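Local coordinates for Mgp-operon protein 3 (PDB 6RJ1) that probably helps Mycoplasma pneumoniae attach to host cells as a surface adhesin, with sugars as likely targets, at residues P137-E142 and K159-L164; F221-G226 and A651-A656; A784-A789 and H795-S800; V802-G807 and I891-T896. All coordinates share one frame; numbering follows the deposited sequence.

Contact 1: P137-E142 and K159-L164; sequences PYVKQE and KTLQDL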
loop_
_atom_site.group_PDB
_atom_site.type_symbol
_atom_site.label_atom_id
_atom_site.label_comp_id
_atom_site.label_asym_id
_atom_site.label_seq_id
_atom_site.Cartn_x
_atom_site.Cartn_y
_atom_site.Cartn_z
ATOM N N PRO A 137 3.178 13.471 -13.321
ATOM C CA PRO A 137 3.824 12.583 -14.307
ATOM C C PRO A 137 3.384 12.937 -15.731
ATOM O O PRO A 137 2.382 13.642 -15.895
ATOM C CB PRO A 137 3.352 11.191 -13.892
ATOM C CG PRO A 137 2.082 11.421 -13.176
ATOM C CD PRO A 137 2.234 12.724 -12.464
ATOM N N TYR A 138 4.135 12.488 -16.755
ATOM C CA TYR A 138 3.758 12.807 -18.124
ATOM C C TYR A 138 2.887 11.731 -18.783
ATOM O O TYR A 138 3.184 10.539 -18.704
ATOM C CB TYR A 138 4.982 13.150 -18.987
ATOM C CG TYR A 138 4.633 13.583 -20.397
ATOM C CD1 TYR A 138 4.374 14.918 -20.696
ATOM C CD2 TYR A 138 4.559 12.659 -21.433
ATOM C CE1 TYR A 138 4.042 15.318 -21.993
ATOM C CE2 TYR A 138 4.191 13.042 -22.721
ATOM C CZ TYR A 138 3.951 14.375 -23.001
ATOM O OH TYR A 138 3.623 14.742 -24.282
ATOM N N VAL A 139 1.820 12.183 -19.458
ATOM C CA VAL A 139 0.897 11.367 -20.244
ATOM C C VAL A 139 0.383 12.227 -21.403
ATOM O O VAL A 139 -0.251 13.258 -21.181
ATOM C CB VAL A 139 -0.197 10.621 -19.428
ATOM C CG1 VAL A 139 -1.119 11.574 -18.670
ATOM C CG2 VAL A 139 -0.989 9.668 -20.312
ATOM N N LYS A 140 0.752 11.848 -22.634
ATOM C CA LYS A 140 0.447 12.613 -23.841
ATOM C C LYS A 140 -1.022 12.520 -24.241
ATOM O O LYS A 140 -1.557 11.418 -24.367
ATOM C CB LYS A 140 1.409 12.209 -24.984
ATOM C CG LYS A 140 1.099 12.760 -26.379
ATOM C CD LYS A 140 0.853 11.604 -27.364
ATOM C CE LYS A 140 0.586 12.034 -28.786
ATOM N NZ LYS A 140 1.832 12.441 -29.490
ATOM N N GLN A 141 -1.665 13.696 -24.429
ATOM C CA GLN A 141 -3.053 13.822 -24.881
ATOM C C GLN A 141 -3.057 13.340 -26.321
ATOM O O GLN A 141 -2.288 13.852 -27.138
ATOM C CB GLN A 141 -3.533 15.273 -24.776
ATOM C CG GLN A 141 -4.854 15.387 -24.045
ATOM C CD GLN A 141 -5.376 16.794 -24.017
ATOM O OE1 GLN A 141 -6.394 17.102 -24.641
ATOM N NE2 GLN A 141 -4.710 17.676 -23.273
ATOM N N GLU A 142 -3.845 12.304 -26.616
ATOM C CA GLU A 142 -3.808 11.638 -27.907
ATOM C C GLU A 142 -4.442 12.442 -29.061
ATOM O O GLU A 142 -3.810 13.401 -29.495
ATOM C CB GLU A 142 -4.364 10.218 -27.795
ATOM C CG GLU A 142 -3.464 9.383 -26.901
ATOM C CD GLU A 142 -3.383 7.904 -27.199
ATOM O OE1 GLU A 142 -4.448 7.262 -27.334
ATOM O OE2 GLU A 142 -2.248 7.383 -27.267
ATOM N N LYS A 159 -5.148 5.995 -22.894
ATOM C CA LYS A 159 -6.365 5.215 -23.097
ATOM C C LYS A 159 -6.810 4.520 -21.815
ATOM O O LYS A 159 -8.005 4.517 -21.519
ATOM C CB LYS A 159 -6.201 4.221 -24.258
ATOM C CG LYS A 159 -6.251 4.884 -25.623
ATOM C CD LYS A 159 -6.412 3.876 -26.744
ATOM C CE LYS A 159 -6.387 4.528 -28.107
ATOM N NZ LYS A 159 -4.996 4.783 -28.573
ATOM N N THR A 160 -5.843 3.991 -21.027
ATOM C CA THR A 160 -6.091 3.326 -19.739
ATOM C C THR A 160 -6.669 4.318 -18.737
ATOM O O THR A 160 -7.636 3.991 -18.050
ATOM C CB THR A 160 -4.791 2.717 -19.163
ATOM O OG1 THR A 160 -4.144 1.914 -20.145
ATOM C CG2 THR A 160 -5.030 1.895 -17.880
ATOM N N LEU A 161 -6.062 5.521 -18.648
ATOM C CA LEU A 161 -6.455 6.566 -17.713
ATOM C C LEU A 161 -7.843 7.127 -17.978
ATOM O O LEU A 161 -8.535 7.517 -17.036
ATOM C CB LEU A 161 -5.398 7.670 -17.656
ATOM C CG LEU A 161 -4.006 7.242 -17.161
ATOM C CD1 LEU A 161 -2.984 8.321 -17.412
ATOM C CD2 LEU A 161 -4.023 6.818 -15.685
ATOM N N GLN A 162 -8.276 7.102 -19.242
ATOM C CA GLN A 162 -9.601 7.565 -19.649
ATOM C C GLN A 162 -10.700 6.703 -19.041
ATOM O O GLN A 162 -11.755 7.226 -18.676
ATOM C CB GLN A 162 -9.741 7.558 -21.171
ATOM C CG GLN A 162 -9.023 8.689 -21.860
ATOM C CD GLN A 162 -9.557 8.879 -23.251
ATOM O OE1 GLN A 162 -10.382 9.764 -23.506
ATOM N NE2 GLN A 162 -9.093 8.054 -24.178
ATOM N N ASP A 163 -10.443 5.390 -18.919
ATOM C CA ASP A 163 -11.398 4.424 -18.387
ATOM C C ASP A 163 -11.068 3.930 -16.992
ATOM O O ASP A 163 -11.861 3.185 -16.415
ATOM C CB ASP A 163 -11.537 3.237 -19.350
ATOM C CG ASP A 163 -12.457 3.476 -20.532
ATOM O OD1 ASP A 163 -13.368 4.342 -20.417
ATOM O OD2 ASP A 163 -12.286 2.777 -21.570
ATOM N N LEU A 164 -9.913 4.337 -16.438
ATOM C CA LEU A 164 -9.476 3.918 -15.106
ATOM C C LEU A 164 -10.456 4.278 -14.002
ATOM O O LEU A 164 -10.914 5.420 -13.904
ATOM C CB LEU A 164 -8.069 4.438 -14.776
ATOM C CG LEU A 164 -7.445 3.936 -13.471
ATOM C CD1 LEU A 164 -6.939 2.514 -13.605
ATOM C CD2 LEU A 164 -6.343 4.852 -13.017
#
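Val139 holds its side chain with CG2 anti to the backbone N and CG1 in the crowded position between N and the carbonyl carbon (chi1 61°), which turns the fork of the valine toward Leu161. One methyl of the leucine fills that fork: Leu161 CD1 lies 3.8 Å from Val139 CG2 and 4.0 Å from Val139 CG1, the two side chains meeting tip to tip. Another torsion sets the charged half of the contact. Lys159 runs out almost straight as far as CE, and its last torsion (chi4 82°) folds NZ back to Glu142. Here Lys159 NZ donates to Glu142 OE1 at 2.8 Å, on the syn side of the carboxylate and only 16° out of its plane, while the two chains cross at about a right angle. CG and CE of Lys159 also lie beside Glu142 OE1. Glu142 OE2 is hydrogen-bonded elsewhere, which should help fix the rotation of the carboxylate.

These two separate touches join the irregular segment that follows strand 125-135 to helix 157-163, in a partly buried part of the adhesin. The apolar pair lies inward, where Leu161 also packs on Trp492 of strand 487-492, and the ion pair occupies a partly exposed place. Backbone bonds of Val139 with Ala81 and of Gln141 with Gln79 hold the segment extended on the side of another loop, and Tyr158 of the helix touches both Val139 and Glu142.

Contact 2: F221-G226 and A651-A656; sequences FKLDKG and ASLINA
Leu653 reaches across to Leu223 and Phe221 from strand 650-654. Its CB points toward the 221-226 segment, and CG continues outward anti to the backbone N (chi1 174°); both act as a stem, leaving the contact to the two methyls. CD1 of Leu653 meets the forked end of Leu223 tip to tip, 3.8 Å from Leu223 CD2 and 3.9 Å from Leu223 CD1, so that one methyl nestles between two. The other methyl, Leu653 CD2, turns to the far end of the phenyl ring and approaches Phe221 CZ more loosely, at 4.4 Å. Beside it the amide of Asn655 comes from the direction opposite to the ring, with Asn655 OD1 4.1 Å from Phe221 CZ and the two planes 37° apart. That oxygen is occupied by the hydroxyl of Tyr229, and Asn655 ND2 by the carbonyl of Leu659, which pins the buried amide at both ends.

Strands 220-222 and 650-654 belong to one branched, mixed sheet, with Leu223 just beyond the end of the former. Tyr229 of strand 229-230 touches Phe221, Leu223 and Leu653, while Val560 and Tyr562 of strand 549-563 touch Leu653. Elsewhere on strand 650-654, Ser652 packs against Thr160 of helix 157-163.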
loop_
_atom_site.group_PDB
_atom_site.type_symbol
_atom_site.label_atom_id
_atom_site.label_comp_id
_atom_site.label_asym_id
_atom_site.label_seq_id
_atom_site.Cartn_x
_atom_site.Cartn_y
_atom_site.Cartn_z
ATOM N N PHE A 221 -16.238 -9.844 -9.321
ATOM C CA PHE A 221 -17.220 -9.264 -8.415
ATOM C C PHE A 221 -18.039 -8.170 -9.093
ATOM O O PHE A 221 -17.516 -7.425 -9.927
ATOM C CB PHE A 221 -16.552 -8.773 -7.102
ATOM C CG PHE A 221 -15.459 -7.739 -7.253
ATOM C CD1 PHE A 221 -14.142 -8.122 -7.475
ATOM C CD2 PHE A 221 -15.737 -6.383 -7.120
ATOM C CE1 PHE A 221 -13.120 -7.163 -7.592
ATOM C CE2 PHE A 221 -14.721 -5.425 -7.232
ATOM C CZ PHE A 221 -13.417 -5.820 -7.469
ATOM N N LYS A 222 -19.332 -8.092 -8.729
ATOM C CA LYS A 222 -20.300 -7.120 -9.226
ATOM C C LYS A 222 -19.908 -5.681 -8.840
ATOM O O LYS A 222 -19.532 -5.423 -7.690
ATOM C CB LYS A 222 -21.702 -7.463 -8.711
ATOM C CG LYS A 222 -22.283 -8.734 -9.310
ATOM C CD LYS A 222 -23.788 -8.790 -9.137
ATOM C CE LYS A 222 -24.395 -9.991 -9.830
ATOM N NZ LYS A 222 -25.852 -10.118 -9.548
ATOM N N LEU A 223 -19.975 -4.753 -9.815
ATOM C CA LEU A 223 -19.620 -3.338 -9.614
ATOM C C LEU A 223 -20.837 -2.394 -9.548
ATOM O O LEU A 223 -20.658 -1.178 -9.441
ATOM C CB LEU A 223 -18.634 -2.872 -10.702
ATOM C CG LEU A 223 -17.261 -3.530 -10.710
ATOM C CD1 LEU A 223 -16.530 -3.226 -11.986
ATOM C CD2 LEU A 223 -16.428 -3.091 -9.523
ATOM N N ASP A 224 -22.063 -2.954 -9.592
ATOM C CA ASP A 224 -23.322 -2.201 -9.556
ATOM C C ASP A 224 -23.664 -1.583 -8.189
ATOM O O ASP A 224 -24.370 -0.572 -8.134
ATOM C CB ASP A 224 -24.484 -3.084 -10.056
ATOM C CG ASP A 224 -24.807 -4.303 -9.207
ATOM O OD1 ASP A 224 -23.859 -4.913 -8.654
ATOM O OD2 ASP A 224 -26.014 -4.665 -9.116
ATOM N N LYS A 225 -23.194 -2.211 -7.098
ATOM C CA LYS A 225 -23.427 -1.785 -5.712
ATOM C C LYS A 225 -22.100 -1.699 -4.962
ATOM O O LYS A 225 -21.075 -2.197 -5.450
ATOM C CB LYS A 225 -24.361 -2.785 -4.989
ATOM C CG LYS A 225 -25.790 -2.794 -5.511
ATOM C CD LYS A 225 -26.667 -3.780 -4.751
ATOM C CE LYS A 225 -28.142 -3.511 -4.944
ATOM N NZ LYS A 225 -28.604 -3.849 -6.318
ATOM N N GLY A 226 -22.143 -1.083 -3.779
ATOM C CA GLY A 226 -20.997 -0.977 -2.884
ATOM C C GLY A 226 -20.186 0.296 -2.921
ATOM O O GLY A 226 -20.614 1.311 -3.488
ATOM N N ALA A 651 -11.359 -2.650 -19.373
ATOM C CA ALA A 651 -10.632 -1.484 -18.876
ATOM C C ALA A 651 -9.973 -1.816 -17.544
ATOM O O ALA A 651 -10.169 -2.918 -17.047
ATOM C CB ALA A 651 -11.583 -0.323 -18.716
ATOM N N SER A 652 -9.179 -0.891 -16.973
ATOM C CA SER A 652 -8.469 -1.114 -15.705
ATOM C C SER A 652 -9.180 -0.528 -14.498
ATOM O O SER A 652 -9.795 0.540 -14.577
ATOM C CB SER A 652 -7.038 -0.590 -15.772
ATOM O OG SER A 652 -6.177 -1.498 -16.438
ATOM N N LEU A 653 -9.044 -1.221 -13.362
ATOM C CA LEU A 653 -9.644 -0.842 -12.095
ATOM C C LEU A 653 -8.620 -1.042 -10.957
ATOM O O LEU A 653 -8.033 -2.119 -10.843
ATOM C CB LEU A 653 -10.909 -1.709 -11.898
ATOM C CG LEU A 653 -11.669 -1.626 -10.575
ATOM C CD1 LEU A 653 -13.149 -1.784 -10.822
ATOM C CD2 LEU A 653 -11.201 -2.702 -9.602
ATOM N N ILE A 654 -8.444 -0.019 -10.101
ATOM C CA ILE A 654 -7.543 -0.060 -8.946
ATOM C C ILE A 654 -8.332 -0.041 -7.629
ATOM O O ILE A 654 -9.178 0.834 -7.414
ATOM C CB ILE A 654 -6.425 1.031 -9.004
ATOM C CG1 ILE A 654 -5.523 0.857 -10.272
ATOM C CG2 ILE A 654 -5.582 1.046 -7.710
ATOM C CD1 ILE A 654 -4.734 2.080 -10.671
ATOM N N ASN A 655 -8.048 -1.033 -6.766
ATOM C CA ASN A 655 -8.591 -1.239 -5.435
ATOM C C ASN A 655 -7.698 -0.534 -4.423
ATOM O O ASN A 655 -6.474 -0.590 -4.531
ATOM C CB ASN A 655 -8.658 -2.732 -5.130
ATOM C CG ASN A 655 -9.740 -3.454 -5.896
ATOM O OD1 ASN A 655 -10.777 -2.880 -6.233
ATOM N ND2 ASN A 655 -9.542 -4.742 -6.147
ATOM N N ALA A 656 -8.309 0.126 -3.440
ATOM C CA ALA A 656 -7.600 0.862 -2.400
ATOM C C ALA A 656 -7.098 -0.065 -1.261
ATOM O O ALA A 656 -7.039 0.356 -0.099
ATOM C CB ALA A 656 -8.508 1.956 -1.853
#

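Contact 3: A784-A789 and H795-S800; sequences AGVDPA and HKPNYS
Gly785 and Ser800 form the tight end of this contact, an antiparallel hydrogen-bonded pair. Gly785 N donates to Ser800 O at 2.8 Å, and Ser800 N answers to Gly785 O at 3.0 Å with a straighter N-H...O angle of 164°. The next pair, Val786 and Tyr799, is non-hydrogen-bonded, its CA atoms 4.2 Å apart. A third backbone bond, from Asp787 N to Asn798 O at 2.8 Å, carries the pairing one residue beyond the regular strands. Polar ends on this side are held from outside: Ser800 OG by Arg811 and Asn813, Asn798 ND2 by the carbonyl of Phe900.

Away from these bonds the packing thins. Val786 sets CG1 anti to its own N (chi1 -179°), which directs this methyl to Pro797 CB, 4.0 Å away, at the solvent side, where Pro797 is exposed; CG2 instead lies beside Tyr799 CB at 4.1 Å, the valine crossing both neighbours obliquely. The tyrosine ring does not join in, for its CG stands between N and the carbonyl carbon (chi1 60°) and leads the ring away from Val786 to a hydrogen bond between its hydroxyl and Asp819. Val546 of strand 538-546 touches both Val786 and Tyr799. Farther on, Pro788 and Ala789 turn into solvent, and the chains part.

Two consecutive antiparallel strands, 779-786 and 799-805, joined by a long loop make a beta-hairpin; with strand 808-815 next in line it becomes an antiparallel meander.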
loop_
_atom_site.group_PDB
_atom_site.type_symbol
_atom_site.label_atom_id
_atom_site.label_comp_id
_atom_site.label_asym_id
_atom_site.label_seq_id
_atom_site.Cartn_x
_atom_site.Cartn_y
_atom_site.Cartn_z
ATOM N N ALA A 784 15.670 1.155 7.617
ATOM C CA ALA A 784 16.877 0.363 7.412
ATOM C C ALA A 784 17.817 0.565 8.587
ATOM O O ALA A 784 17.694 1.547 9.321
ATOM C CB ALA A 784 17.560 0.791 6.126
ATOM N N GLY A 785 18.752 -0.357 8.749
ATOM C CA GLY A 785 19.746 -0.292 9.807
ATOM C C GLY A 785 20.945 -1.189 9.602
ATOM O O GLY A 785 20.779 -2.366 9.284
ATOM N N VAL A 786 22.159 -0.639 9.800
ATOM C CA VAL A 786 23.428 -1.384 9.693
ATOM C C VAL A 786 23.694 -2.056 11.040
ATOM O O VAL A 786 23.791 -1.370 12.060
ATOM C CB VAL A 786 24.635 -0.507 9.241
ATOM C CG1 VAL A 786 25.917 -1.333 9.131
ATOM C CG2 VAL A 786 24.348 0.197 7.924
ATOM N N ASP A 787 23.796 -3.395 11.036
ATOM C CA ASP A 787 24.054 -4.210 12.222
ATOM C C ASP A 787 25.385 -3.791 12.882
ATOM O O ASP A 787 26.413 -3.758 12.195
ATOM C CB ASP A 787 24.035 -5.709 11.851
ATOM C CG ASP A 787 24.303 -6.691 12.984
ATOM O OD1 ASP A 787 23.676 -6.547 14.063
ATOM O OD2 ASP A 787 25.122 -7.620 12.781
ATOM N N PRO A 788 25.373 -3.392 14.180
ATOM C CA PRO A 788 26.628 -2.954 14.825
ATOM C C PRO A 788 27.619 -4.083 15.104
ATOM O O PRO A 788 28.815 -3.823 15.217
ATOM C CB PRO A 788 26.151 -2.299 16.123
ATOM C CG PRO A 788 24.850 -2.948 16.419
ATOM C CD PRO A 788 24.230 -3.341 15.116
ATOM N N ALA A 789 27.113 -5.329 15.226
ATOM C CA ALA A 789 27.893 -6.534 15.511
ATOM C C ALA A 789 28.978 -6.782 14.451
ATOM O O ALA A 789 28.711 -6.597 13.260
ATOM C CB ALA A 789 26.970 -7.741 15.615
ATOM N N HIS A 795 34.507 -9.254 4.861
ATOM C CA HIS A 795 33.076 -9.118 4.567
ATOM C C HIS A 795 32.544 -7.782 5.066
ATOM O O HIS A 795 32.931 -7.327 6.144
ATOM C CB HIS A 795 32.274 -10.284 5.165
ATOM C CG HIS A 795 32.518 -11.595 4.481
ATOM N ND1 HIS A 795 33.552 -12.434 4.869
ATOM C CD2 HIS A 795 31.850 -12.171 3.456
ATOM C CE1 HIS A 795 33.476 -13.487 4.072
ATOM N NE2 HIS A 795 32.467 -13.372 3.207
ATOM N N LYS A 796 31.673 -7.147 4.269
ATOM C CA LYS A 796 31.048 -5.857 4.574
ATOM C C LYS A 796 30.051 -5.989 5.744
ATOM O O LYS A 796 29.466 -7.064 5.896
ATOM C CB LYS A 796 30.310 -5.315 3.329
ATOM C CG LYS A 796 31.204 -4.921 2.151
ATOM C CD LYS A 796 31.778 -3.492 2.243
ATOM C CE LYS A 796 30.915 -2.311 1.803
ATOM N NZ LYS A 796 30.332 -2.494 0.448
ATOM N N PRO A 797 29.816 -4.924 6.563
ATOM C CA PRO A 797 28.837 -5.046 7.667
ATOM C C PRO A 797 27.400 -5.223 7.174
ATOM O O PRO A 797 26.974 -4.515 6.260
ATOM C CB PRO A 797 29.002 -3.736 8.446
ATOM C CG PRO A 797 29.581 -2.777 7.475
ATOM C CD PRO A 797 30.430 -3.578 6.535
ATOM N N ASN A 798 26.668 -6.178 7.778
ATOM C CA ASN A 798 25.285 -6.518 7.430
ATOM C C ASN A 798 24.300 -5.389 7.692
ATOM O O ASN A 798 24.498 -4.569 8.588
ATOM C CB ASN A 798 24.803 -7.773 8.180
ATOM C CG ASN A 798 25.593 -9.045 7.966
ATOM O OD1 ASN A 798 26.136 -9.326 6.888
ATOM N ND2 ASN A 798 25.648 -9.861 9.008
ATOM N N TYR A 799 23.214 -5.377 6.917
ATOM C CA TYR A 799 22.141 -4.409 7.067
ATOM C C TYR A 799 20.795 -5.010 6.717
ATOM O O TYR A 799 20.691 -5.872 5.839
ATOM C CB TYR A 799 22.413 -3.092 6.316
ATOM C CG TYR A 799 22.603 -3.230 4.823
ATOM C CD1 TYR A 799 21.521 -3.129 3.950
ATOM C CD2 TYR A 799 23.870 -3.395 4.276
ATOM C CE1 TYR A 799 21.692 -3.228 2.571
ATOM C CE2 TYR A 799 24.055 -3.498 2.899
ATOM C CZ TYR A 799 22.961 -3.415 2.052
ATOM O OH TYR A 799 23.144 -3.515 0.699
ATOM N N SER A 800 19.767 -4.564 7.430
ATOM C CA SER A 800 18.406 -5.028 7.253
ATOM C C SER A 800 17.446 -3.874 7.363
ATOM O O SER A 800 17.779 -2.844 7.931
ATOM C CB SER A 800 18.069 -6.074 8.312
ATOM O OG SER A 800 18.884 -7.224 8.163
#

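Contact 4: V802-G807 and I891-T896; sequences VLLVRG and ITVSRT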
loop_
_atom_site.group_PDB
_atom_site.type_symbol
_atom_site.label_atom_id
_atom_site.label_comp_id
_atom_site.label_asym_id
_atom_site.label_seq_id
_atom_site.Cartn_x
_atom_site.Cartn_y
_atom_site.Cartn_z
ATOM N N VAL A 802 13.366 -3.033 8.514
ATOM C CA VAL A 802 12.221 -3.624 9.194
ATOM C C VAL A 802 10.993 -2.765 8.975
ATOM O O VAL A 802 11.112 -1.576 8.677
ATOM C CB VAL A 802 12.435 -4.001 10.694
ATOM C CG1 VAL A 802 13.609 -4.963 10.892
ATOM C CG2 VAL A 802 12.568 -2.771 11.576
ATOM N N LEU A 803 9.821 -3.377 9.101
ATOM C CA LEU A 803 8.529 -2.700 8.986
ATOM C C LEU A 803 7.470 -3.449 9.783
ATOM O O LEU A 803 7.585 -4.662 10.014
ATOM C CB LEU A 803 8.086 -2.485 7.519
ATOM C CG LEU A 803 7.660 -3.713 6.731
ATOM C CD1 LEU A 803 6.391 -3.448 5.963
ATOM C CD2 LEU A 803 8.774 -4.207 5.839
ATOM N N LEU A 804 6.451 -2.714 10.213
ATOM C CA LEU A 804 5.349 -3.267 10.981
ATOM C C LEU A 804 4.162 -3.495 10.065
ATOM O O LEU A 804 3.845 -2.647 9.217
ATOM C CB LEU A 804 4.994 -2.301 12.126
ATOM C CG LEU A 804 5.494 -2.644 13.549
ATOM C CD1 LEU A 804 6.947 -3.122 13.576
ATOM C CD2 LEU A 804 5.345 -1.461 14.461
ATOM N N VAL A 805 3.555 -4.676 10.194
ATOM C CA VAL A 805 2.353 -5.104 9.465
ATOM C C VAL A 805 1.312 -5.575 10.483
ATOM O O VAL A 805 1.628 -5.692 11.672
ATOM C CB VAL A 805 2.617 -6.164 8.357
ATOM C CG1 VAL A 805 3.423 -5.573 7.204
ATOM C CG2 VAL A 805 3.274 -7.426 8.914
ATOM N N ARG A 806 0.080 -5.854 10.033
ATOM C CA ARG A 806 -0.958 -6.341 10.931
ATOM C C ARG A 806 -0.581 -7.725 11.442
ATOM O O ARG A 806 -0.375 -8.650 10.644
ATOM C CB ARG A 806 -2.324 -6.367 10.247
ATOM C CG ARG A 806 -2.789 -5.009 9.762
ATOM C CD ARG A 806 -4.229 -5.056 9.312
ATOM N NE ARG A 806 -5.157 -5.141 10.440
ATOM C CZ ARG A 806 -6.472 -5.244 10.322
ATOM N NH1 ARG A 806 -7.035 -5.312 9.124
ATOM N NH2 ARG A 806 -7.237 -5.291 11.401
ATOM N N GLY A 807 -0.415 -7.822 12.762
ATOM C CA GLY A 807 -0.081 -9.067 13.439
ATOM C C GLY A 807 1.371 -9.352 13.741
ATOM O O GLY A 807 1.651 -10.254 14.535
ATOM N N ILE A 891 7.184 0.782 20.508
ATOM C CA ILE A 891 7.583 -0.595 20.213
ATOM C C ILE A 891 9.085 -0.640 19.891
ATOM O O ILE A 891 9.591 0.222 19.180
ATOM C CB ILE A 891 6.700 -1.226 19.100
ATOM C CG1 ILE A 891 5.329 -1.657 19.673
ATOM C CG2 ILE A 891 7.410 -2.397 18.384
ATOM C CD1 ILE A 891 4.244 -2.039 18.648
ATOM N N THR A 892 9.787 -1.633 20.428
ATOM C CA THR A 892 11.202 -1.854 20.157
ATOM C C THR A 892 11.330 -3.064 19.236
ATOM O O THR A 892 10.719 -4.105 19.496
ATOM C CB THR A 892 11.988 -2.027 21.468
ATOM O OG1 THR A 892 11.940 -0.798 22.177
ATOM C CG2 THR A 892 13.450 -2.408 21.240
ATOM N N VAL A 893 12.121 -2.927 18.165
ATOM C CA VAL A 893 12.372 -4.035 17.253
ATOM C C VAL A 893 13.850 -4.444 17.356
ATOM O O VAL A 893 14.736 -3.604 17.231
ATOM C CB VAL A 893 11.873 -3.789 15.809
ATOM C CG1 VAL A 893 12.208 -4.971 14.908
ATOM C CG2 VAL A 893 10.366 -3.531 15.788
ATOM N N SER A 894 14.104 -5.725 17.638
ATOM C CA SER A 894 15.453 -6.261 17.794
ATOM C C SER A 894 15.699 -7.412 16.827
ATOM O O SER A 894 14.755 -8.078 16.417
ATOM C CB SER A 894 15.664 -6.735 19.230
ATOM O OG SER A 894 14.595 -7.546 19.696
ATOM N N ARG A 895 16.967 -7.654 16.477
ATOM C CA ARG A 895 17.358 -8.750 15.591
ATOM C C ARG A 895 17.360 -10.075 16.350
ATOM O O ARG A 895 17.713 -10.110 17.532
ATOM C CB ARG A 895 18.760 -8.501 15.022
ATOM C CG ARG A 895 18.832 -7.480 13.912
ATOM C CD ARG A 895 20.263 -7.324 13.445
ATOM N NE ARG A 895 20.366 -6.503 12.236
ATOM C CZ ARG A 895 20.431 -5.175 12.228
ATOM N NH1 ARG A 895 20.387 -4.494 13.363
ATOM N NH2 ARG A 895 20.526 -4.517 11.082
ATOM N N THR A 896 16.982 -11.170 15.669
ATOM C CA THR A 896 16.985 -12.539 16.210
ATOM C C THR A 896 17.517 -13.504 15.147
ATOM O O THR A 896 17.389 -13.235 13.951
ATOM C CB THR A 896 15.584 -12.989 16.709
ATOM O OG1 THR A 896 14.633 -12.937 15.648
ATOM C CG2 THR A 896 15.082 -12.199 17.920
#
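No ring, amide or carboxylate takes part where Val802 and Leu804 meet Val893 and Ile891; the interface is made of branched aliphatic chains, and the flat groups gather at its borders. Trp863 and Tyr865 adjoin Val802, and Phe867 adjoins Leu804, all three from strand 862-868. The guanidinium of Arg895 is turned elsewhere, to the hydroxyl of Tyr856.

Val893 is the hub. With CG1 anti to the backbone N and CG2 anti to the carbonyl carbon (chi1 178°), it spreads its methyls between two partners: Val893 CG1 lies 4.0 Å from Val802 CG2, and Val893 CG2 lies 4.1 Å from Leu804 CD1. In both pairs the side chains slide past each other in opposite directions, alongside rather than end to end. Leu804 divides its methyls in a similar way, for its CD2 faces Ile891 CD1 at a looser 4.4 Å. The four residues thus interleave in a zigzag, each central side chain shared by two neighbours, and all four are buried.

The strands themselves stay 9.3 Å apart at their axes and run at 125° to each other, a spacing and an angle that belong to two antiparallel sheets packed face to face and not to neighbours in one sheet. Strand 799-805 lies between 779-786 and 808-815 in its own sheet, and Val809 of the latter touches both Leu804 and Val893. Strand 888-896 is paired with 862-868 and 914-920 in the other sheet, where Ala915 and Ala917 also pack on Val893.

Contacts 2 and 4 are core contacts, built mainly from leucine, valine and other apolar side chains; contact 3 relies on backbone pairing and opens to solvent at its loop, while contact 1 combines one buried apolar pair with a partly exposed salt bridge. Contacts 1 and 2 touch, since helix 157-163 lies against strand 650-654 through Thr160 on Ser652, and Leu164 just after the helix packs on Ile654. Contacts 3 and 4 share strand 799-805: one joins it to a neighbour within its sheet, the other packs it on a different sheet, and Arg895 bridges them with a weak hydrogen bond to Gly785 O. Contacts 2 and 4 lie on opposite sides of the chain's centre, their centres about 33 Å apart.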